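Local structure of penicillin-binding protein 2B (Streptococcus pneumoniae, 2WAD) at residues 357-361 against 372-378. The protein forms peptide cross-links between adjacent glycan strands of cell wall peptidoglycan and, as a penicillin-binding protein, is a target of beta-lactam antibiotics. Sequence-based numbering, arbitrary orientation.
Unlike the reference sequence in segment 357-361: Leu-361 (reference Ile).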
loop_
_atom_site.group_PDB
_atom_site.type_symbol
_atom_site.label_atom_id
_atom_site.label_comp_id
_atom_site.label_asym_id
_atom_site.label_seq_id
_atom_site.Cartn_x
_atom_site.Cartn_y
_atom_site.Cartn_z
ATOM N N SER A 357 2.827 -13.210 2.217
ATOM C CA SER A 357 3.888 -12.424 1.596
ATOM C C SER A 357 3.381 -11.809 0.307
ATOM O O SER A 357 2.465 -12.340 -0.317
ATOM C CB SER A 357 5.124 -13.274 1.273
ATOM O OG SER A 357 4.790 -14.154 0.228
ATOM N N MET A 358 4.005 -10.696 -0.060
ATOM C CA MET A 358 3.763 -9.953 -1.276
ATOM C C MET A 358 5.148 -9.649 -1.840
ATOM O O MET A 358 5.814 -8.752 -1.340
ATOM C CB MET A 358 3.176 -8.562 -0.962
ATOM C CG MET A 358 2.287 -8.453 0.232
ATOM S SD MET A 358 1.854 -6.791 0.800
ATOM C CE MET A 358 1.801 -5.780 -0.705
ATOM N N SER A 359 5.552 -10.323 -2.913
ATOM C CA SER A 359 6.926 -10.247 -3.399
ATOM C C SER A 359 6.891 -9.856 -4.857
ATOM O O SER A 359 6.043 -10.347 -5.609
ATOM C CB SER A 359 7.587 -11.635 -3.332
ATOM O OG SER A 359 8.076 -11.924 -2.032
ATOM N N GLY A 360 7.852 -9.043 -5.280
ATOM C CA GLY A 360 7.927 -8.703 -6.692
ATOM C C GLY A 360 9.353 -8.395 -7.102
ATOM O O GLY A 360 10.143 -7.870 -6.315
ATOM N N LEU A 361 9.690 -8.749 -8.334
ATOM C CA LEU A 361 11.025 -8.481 -8.843
ATOM C C LEU A 361 10.804 -7.799 -10.169
ATOM O O LEU A 361 10.127 -8.336 -11.029
ATOM C CB LEU A 361 11.795 -9.782 -9.062
ATOM C CG LEU A 361 13.295 -9.628 -9.323
ATOM C CD1 LEU A 361 13.982 -8.868 -8.213
ATOM C CD2 LEU A 361 13.951 -10.980 -9.545
ATOM N N PRO A 372 13.926 -5.075 -6.405
ATOM C CA PRO A 372 12.790 -5.501 -5.606
ATOM C C PRO A 372 11.599 -4.600 -5.867
ATOM O O PRO A 372 11.772 -3.392 -6.021
ATOM C CB PRO A 372 13.272 -5.315 -4.166
ATOM C CG PRO A 372 14.661 -4.716 -4.244
ATOM C CD PRO A 372 15.170 -5.008 -5.616
ATOM N N ASP A 373 10.405 -5.185 -5.920
ATOM C CA ASP A 373 9.218 -4.433 -6.295
ATOM C C ASP A 373 7.964 -4.977 -5.626
ATOM O O ASP A 373 6.956 -5.216 -6.294
ATOM C CB ASP A 373 9.058 -4.430 -7.819
ATOM C CG ASP A 373 7.989 -3.445 -8.296
ATOM O OD1 ASP A 373 7.671 -2.504 -7.538
ATOM O OD2 ASP A 373 7.459 -3.623 -9.422
ATOM N N SER A 374 8.027 -5.157 -4.313
ATOM C CA SER A 374 6.901 -5.684 -3.546
ATOM C C SER A 374 5.604 -4.926 -3.801
ATOM O O SER A 374 4.553 -5.540 -3.865
ATOM C CB SER A 374 7.229 -5.601 -2.059
ATOM O OG SER A 374 8.448 -6.296 -1.838
ATOM N N LEU A 375 5.671 -3.599 -3.935
ATOM C CA LEU A 375 4.467 -2.778 -4.172
ATOM C C LEU A 375 3.887 -3.052 -5.544
ATOM O O LEU A 375 2.729 -2.734 -5.788
ATOM C CB LEU A 375 4.760 -1.285 -4.023
ATOM C CG LEU A 375 5.158 -0.904 -2.588
ATOM C CD1 LEU A 375 5.657 0.521 -2.539
ATOM C CD2 LEU A 375 4.023 -1.158 -1.575
ATOM N N GLY A 376 4.659 -3.681 -6.429
ATOM C CA GLY A 376 4.124 -4.089 -7.730
ATOM C C GLY A 376 2.895 -4.968 -7.621
ATOM O O GLY A 376 2.034 -4.974 -8.509
ATOM N N THR A 377 2.789 -5.677 -6.502
ATOM C CA THR A 377 1.700 -6.609 -6.278
ATOM C C THR A 377 0.357 -5.891 -6.195
ATOM O O THR A 377 -0.653 -6.492 -6.504
ATOM C CB THR A 377 1.907 -7.434 -4.990
ATOM O OG1 THR A 377 2.086 -6.552 -3.871
ATOM C CG2 THR A 377 3.119 -8.364 -5.113
ATOM N N VAL A 378 0.352 -4.637 -5.749
ATOM C CA VAL A 378 -0.874 -3.851 -5.611
ATOM C C VAL A 378 -0.925 -2.694 -6.612
ATOM O O VAL A 378 -1.958 -2.045 -6.742
ATOM C CB VAL A 378 -1.081 -3.287 -4.192
ATOM C CG1 VAL A 378 -1.377 -4.393 -3.151
ATOM C CG2 VAL A 378 0.118 -2.424 -3.754
HETATM O O HOH W 1 9.609 -8.267 -2.887
#
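Residues 372-378 begin as the edge strand beside segment 357-361 and then leave it in a turn. The two backbones run antiparallel only where the start of 372-378 meets the end of 357-361: Leu-361 and Pro-372 form a non-hydrogen-bonded pair, CA to CA 4.7 Å, and next to it Asp-373 N donates to Gly-360 O at 2.7 Å. The chain then leaves the strand in a type I turn from Asp-373 to Gly-376, closed by Gly-376 N to Asp-373 O at 2.8 Å, and continues into a short helix. Where pairing lapses, a water takes over, accepting from Gly-360 N at 3.1 Å and lying 2.5 Å from Ser-374 OG.

Gly-360 sits where the turn presses closest; a CB there would clash with Asp-373 O. Further along, the helix lies against the strand through Thr-377, whose CG2 comes 3.6 Å from Ser-359 O, while its OG1 donates to Ser-374 O at 2.7 Å. The Met-358 side chain reaches across, its CE 3.3 Å from Thr-377 OG1 and 4.2 Å from Val-378 CG1, and also meets Ile-233 and Ile-546. The carboxylate of Asp-373 turns to other company, its OD2 hydrogen-bonded to Tyr-344 OH on strand 342-348, beyond 355-363.

This is the outer edge of the antiparallel sheet of the transpeptidase domain, away from Ser-386, the inferred acyl-ester nucleophile. Beyond one direct backbone hydrogen bond, a water bridge and van der Waals packing of Met-358 against Thr-377 and Val-378 hold turn and helix to the strand, with close backbone approach at Gly-360, which has no CB.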